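Local coordinates for protein glutathione s-transferase S2 (Nilaparvata lugens, PDB 5H5L) that binds glutathione and, as a sigma-class glutathione transferase also named prostaglandin D synthase, probably conjugates it to electrophilic substrates, at residues T3-Y8 and P28-R33. Numbering follows the deposited sequence.
With GSH (glutathione), chain E.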
ATOM      1  N   THR B   3      16.395   3.507 -19.013  1.00 25.79           N
ATOM      2  CA  THR B   3      15.302   4.127 -19.735  1.00 18.10           C
ATOM      3  C   THR B   3      14.023   4.044 -18.925  1.00 27.48           C
ATOM      4  O   THR B   3      13.731   3.016 -18.305  1.00 20.63           O
ATOM      5  CB  THR B   3      15.051   3.469 -21.098  1.00 25.59           C
ATOM      6  OG1 THR B   3      14.641   2.103 -20.909  1.00 25.94           O
ATOM      7  CG2 THR B   3      16.288   3.534 -21.966  1.00 22.35           C
ATOM      8  N   TYR B   4      13.257   5.125 -18.971  1.00 21.83           N
ATOM      9  CA  TYR B   4      12.026   5.269 -18.222  1.00 23.20           C
ATOM     10  C   TYR B   4      10.945   5.756 -19.148  1.00 24.11           C
ATOM     11  O   TYR B   4      11.108   6.783 -19.816  1.00 26.40           O
ATOM     12  CB  TYR B   4      12.182   6.274 -17.098  1.00 19.67           C
ATOM     13  CG  TYR B   4      13.132   5.853 -16.016  1.00 26.20           C
ATOM     14  CD1 TYR B   4      12.782   4.869 -15.091  1.00 25.82           C
ATOM     15  CD2 TYR B   4      14.340   6.477 -15.869  1.00 18.02           C
ATOM     16  CE1 TYR B   4      13.656   4.505 -14.086  1.00 24.08           C
ATOM     17  CE2 TYR B   4      15.221   6.115 -14.864  1.00 33.87           C
ATOM     18  CZ  TYR B   4      14.862   5.128 -13.968  1.00 23.59           C
ATOM     19  OH  TYR B   4      15.733   4.764 -12.963  1.00 24.87           O
ATOM     20  N   LYS B   5       9.826   5.059 -19.134  1.00 17.26           N
ATOM     21  CA  LYS B   5       8.639   5.464 -19.874  1.00 15.62           C
ATOM     22  C   LYS B   5       7.455   5.307 -18.945  1.00 21.68           C
ATOM     23  O   LYS B   5       7.165   4.190 -18.527  1.00 20.71           O
ATOM     24  CB  LYS B   5       8.486   4.608 -21.130  1.00 24.39           C
ATOM     25  CG  LYS B   5       7.170   4.743 -21.857  1.00 33.64           C
ATOM     26  CD  LYS B   5       7.160   3.862 -23.114  1.00 41.09           C
ATOM     27  CE  LYS B   5       5.798   3.854 -23.775  1.00 51.32           C
ATOM     28  NZ  LYS B   5       5.826   3.130 -25.098  1.00 55.53           N
ATOM     29  N   LEU B   6       6.795   6.413 -18.602  1.00 19.99           N
ATOM     30  CA  LEU B   6       5.609   6.416 -17.754  1.00 14.02           C
ATOM     31  C   LEU B   6       4.347   6.516 -18.589  1.00 22.20           C
ATOM     32  O   LEU B   6       4.231   7.412 -19.426  1.00 21.70           O
ATOM     33  CB  LEU B   6       5.671   7.584 -16.758  1.00 19.94           C
ATOM     34  CG  LEU B   6       4.436   7.854 -15.901  1.00 21.13           C
ATOM     35  CD1 LEU B   6       4.245   6.710 -14.879  1.00 19.25           C
ATOM     36  CD2 LEU B   6       4.552   9.227 -15.155  1.00 21.73           C
ATOM     37  N   THR B   7       3.395   5.609 -18.352  1.00 17.04           N
ATOM     38  CA  THR B   7       2.072   5.683 -18.933  1.00 20.69           C
ATOM     39  C   THR B   7       1.078   5.974 -17.836  1.00 27.93           C
ATOM     40  O   THR B   7       0.959   5.198 -16.885  1.00 20.65           O
ATOM     41  CB  THR B   7       1.692   4.379 -19.646  1.00 26.99           C
ATOM     42  OG1 THR B   7       2.652   4.098 -20.660  1.00 28.74           O
ATOM     43  CG2 THR B   7       0.305   4.461 -20.248  1.00 28.38           C
ATOM     44  N   TYR B   8       0.327   7.056 -18.006  1.00 17.42           N
ATOM     45  CA  TYR B   8      -0.761   7.403 -17.123  1.00 26.96           C
ATOM     46  C   TYR B   8      -1.702   8.278 -17.946  1.00 27.80           C
ATOM     47  O   TYR B   8      -1.433   8.578 -19.105  1.00 31.04           O
ATOM     48  CB  TYR B   8      -0.251   8.105 -15.847  1.00 23.49           C
ATOM     49  CG  TYR B   8      -1.331   8.327 -14.827  1.00 28.04           C
ATOM     50  CD1 TYR B   8      -1.849   7.266 -14.104  1.00 23.62           C
ATOM     51  CD2 TYR B   8      -1.844   9.595 -14.584  1.00 26.66           C
ATOM     52  CE1 TYR B   8      -2.853   7.458 -13.183  1.00 23.07           C
ATOM     53  CE2 TYR B   8      -2.858   9.788 -13.655  1.00 23.10           C
ATOM     54  CZ  TYR B   8      -3.349   8.720 -12.961  1.00 28.51           C
ATOM     55  OH  TYR B   8      -4.351   8.878 -12.029  1.00 29.23           O
ATOM     56  N   PRO B  28      16.042  11.795 -17.810  1.00 27.85           N
ATOM     57  CA  PRO B  28      15.039  11.898 -18.861  1.00 30.86           C
ATOM     58  C   PRO B  28      14.045  10.757 -18.765  1.00 30.35           C
ATOM     59  O   PRO B  28      14.359   9.658 -18.302  1.00 31.65           O
ATOM     60  CB  PRO B  28      15.872  11.807 -20.143  1.00 33.65           C
ATOM     61  CG  PRO B  28      16.970  10.931 -19.785  1.00 36.58           C
ATOM     62  CD  PRO B  28      17.313  11.264 -18.329  1.00 31.16           C
ATOM     63  N   PHE B  29      12.829  11.036 -19.196  1.00 26.41           N
ATOM     64  CA  PHE B  29      11.830  10.007 -19.218  1.00 28.67           C
ATOM     65  C   PHE B  29      10.745  10.404 -20.189  1.00 29.22           C
ATOM     66  O   PHE B  29      10.428  11.587 -20.347  1.00 28.28           O
ATOM     67  CB  PHE B  29      11.255   9.769 -17.820  1.00 24.61           C
ATOM     68  CG  PHE B  29      10.403  10.889 -17.290  1.00 22.01           C
ATOM     69  CD1 PHE B  29      10.964  11.933 -16.579  1.00 28.70           C
ATOM     70  CD2 PHE B  29       9.050  10.850 -17.434  1.00 21.41           C
ATOM     71  CE1 PHE B  29      10.152  12.939 -16.055  1.00 24.97           C
ATOM     72  CE2 PHE B  29       8.234  11.826 -16.913  1.00 25.91           C
ATOM     73  CZ  PHE B  29       8.781  12.862 -16.212  1.00 20.15           C
ATOM     74  N   GLU B  30      10.170   9.392 -20.829  1.00 25.14           N
ATOM     75  CA  GLU B  30       9.007   9.600 -21.660  1.00 24.76           C
ATOM     76  C   GLU B  30       7.772   9.699 -20.788  1.00 30.85           C
ATOM     77  O   GLU B  30       7.477   8.790 -19.998  1.00 27.87           O
ATOM     78  CB  GLU B  30       8.861   8.463 -22.674  1.00 25.01           C
ATOM     79  CG  GLU B  30       7.643   8.614 -23.554  1.00 27.32           C
ATOM     80  CD  GLU B  30       7.493   7.480 -24.551  1.00 36.95           C
ATOM     81  OE1 GLU B  30       8.513   6.886 -24.945  1.00 44.38           O
ATOM     82  OE2 GLU B  30       6.344   7.178 -24.921  1.00 40.88           O
ATOM     83  N   ASP B  31       7.038  10.796 -20.959  1.00 22.33           N
ATOM     84  CA  ASP B  31       5.804  11.065 -20.224  1.00 24.33           C
ATOM     85  C   ASP B  31       4.635  10.740 -21.143  1.00 36.34           C
ATOM     86  O   ASP B  31       4.007  11.614 -21.744  1.00 35.62           O
ATOM     87  CB  ASP B  31       5.769  12.519 -19.755  1.00 28.13           C
ATOM     88  CG  ASP B  31       4.682  12.792 -18.751  1.00 32.00           C
ATOM     89  OD1 ASP B  31       4.284  11.855 -18.033  1.00 26.82           O
ATOM     90  OD2 ASP B  31       4.217  13.955 -18.671  1.00 27.71           O
ATOM     91  N   ASN B  32       4.328   9.446 -21.236  1.00 29.69           N
ATOM     92  CA  ASN B  32       3.279   8.947 -22.125  1.00 29.79           C
ATOM     93  C   ASN B  32       1.902   9.142 -21.495  1.00 34.67           C
ATOM     94  O   ASN B  32       1.513   8.391 -20.594  1.00 36.05           O
ATOM     95  CB  ASN B  32       3.556   7.474 -22.444  1.00 32.79           C
ATOM     96  CG  ASN B  32       2.591   6.905 -23.450  1.00 41.14           C
ATOM     97  OD1 ASN B  32       2.302   7.532 -24.471  1.00 43.63           O
ATOM     98  ND2 ASN B  32       2.067   5.709 -23.164  1.00 39.56           N
ATOM     99  N   ARG B  33       1.141  10.134 -21.994  1.00 31.23           N
ATOM    100  CA  ARG B  33      -0.160  10.512 -21.446  1.00 31.23           C
ATOM    101  C   ARG B  33      -1.316  10.004 -22.296  1.00 35.26           C
ATOM    102  O   ARG B  33      -1.280  10.075 -23.528  1.00 50.16           O
ATOM    103  CB  ARG B  33      -0.278  12.035 -21.298  1.00 38.37           C
ATOM    104  CG  ARG B  33       0.728  12.623 -20.325  1.00 36.20           C
ATOM    105  CD  ARG B  33       0.728  14.166 -20.252  1.00 36.67           C
ATOM    106  NE  ARG B  33       1.433  14.567 -19.039  1.00 47.08           N
ATOM    107  CZ  ARG B  33       0.892  15.123 -17.956  1.00 36.87           C
ATOM    108  NH1 ARG B  33      -0.395  15.436 -17.867  1.00 31.36           N
ATOM    109  NH2 ARG B  33       1.671  15.346 -16.927  1.00 41.91           N
TER
HETATM  110  N1  GSH E 301      -2.730   0.814  -6.276  1.00 21.87           N
HETATM  111  CA1 GSH E 301      -2.605   1.361  -7.622  1.00 21.45           C
HETATM  112  C1  GSH E 301      -1.473   2.402  -7.632  1.00 17.77           C
HETATM  113  O11 GSH E 301      -1.209   3.050  -6.567  1.00 19.57           O
HETATM  114  O12 GSH E 301      -0.804   2.631  -8.685  1.00 15.85           O
HETATM  115  CB1 GSH E 301      -3.917   2.099  -8.002  1.00 20.78           C
HETATM  116  CG1 GSH E 301      -3.843   2.429  -9.485  1.00 23.51           C
HETATM  117  CD1 GSH E 301      -5.210   3.028  -9.948  1.00 33.39           C
HETATM  118  OE1 GSH E 301      -6.142   3.085  -9.219  1.00 27.73           O
HETATM  119  N2  GSH E 301      -5.313   3.522 -11.324  1.00 34.88           N
HETATM  120  CA2 GSH E 301      -6.575   4.106 -11.765  1.00 37.04           C
HETATM  121  C2  GSH E 301      -7.003   3.432 -13.055  1.00 30.55           C
HETATM  122  O2  GSH E 301      -6.200   2.884 -13.733  1.00 29.65           O
HETATM  123  CB2 GSH E 301      -6.319   5.567 -12.054  1.00 35.62           C
HETATM  124  SG2 GSH E 301      -5.716   6.411 -10.595  1.00 37.23           S
HETATM  125  N3  GSH E 301      -8.397   3.520 -13.458  1.00 40.18           N
HETATM  126  CA3 GSH E 301      -8.825   2.920 -14.717  1.00 42.21           C
HETATM  127  C3  GSH E 301      -9.526   1.601 -14.460  1.00 41.30           C
HETATM  128  O31 GSH E 301      -9.621   1.136 -13.301  1.00 42.63           O
HETATM  129  O32 GSH E 301     -10.007   1.003 -15.436  1.00 45.76           O
HETATM  130  O   HOH W   1      14.625   7.419 -20.196  1.00 21.96           O
HETATM  131  O   HOH W   2       6.389   5.338 -26.903  1.00 39.43           O
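Four backbone hydrogen bonds join Y4, L6 and Y8 to E30 and N32 in parallel register: E30 N to Y4 O, L6 N to E30 O, N32 N to L6 O (2.7 Å) and Y8 N to N32 O. Water 1 extends the pairing beyond Y4, accepting from Y4 N and donating to P28 O.

T7 and N32 project together from one face of the sheet, where N32 ND2 donates to T7 OG1 at 3.0 Å, nearly straight (172°) and within the amide plane. With CG anti to the backbone N in both K5 and E30 and the chains extended beyond it, the two side chains run alongside each other on this face. K5 NZ stays 4.1 Å from E30 OE2, and water 2 bridges these two atoms. An alanine in place of K5 would probably leave the E30 carboxylate without its nearby positive charge, without the water-bridged ammonium and without the methylenes that lie along it.

On the other face, L6 CD2 lies 3.9 Å from D31 OD1, while D31 OD2 takes R33 NE in a salt bridge of 2.9 Å; R19 of helix 15-25 pairs with OD1. Y4 CB packs against F29 CB at 3.7 Å.

Y8 carries its hydroxyl away from strand 30-33; its OH, hydrogen-bonded to L14 N, lies 3.2 Å from glutathione SG2. Together with helix 15-25, the two strands form the beta-alpha-beta unit of the thioredoxin-like glutathione-binding domain.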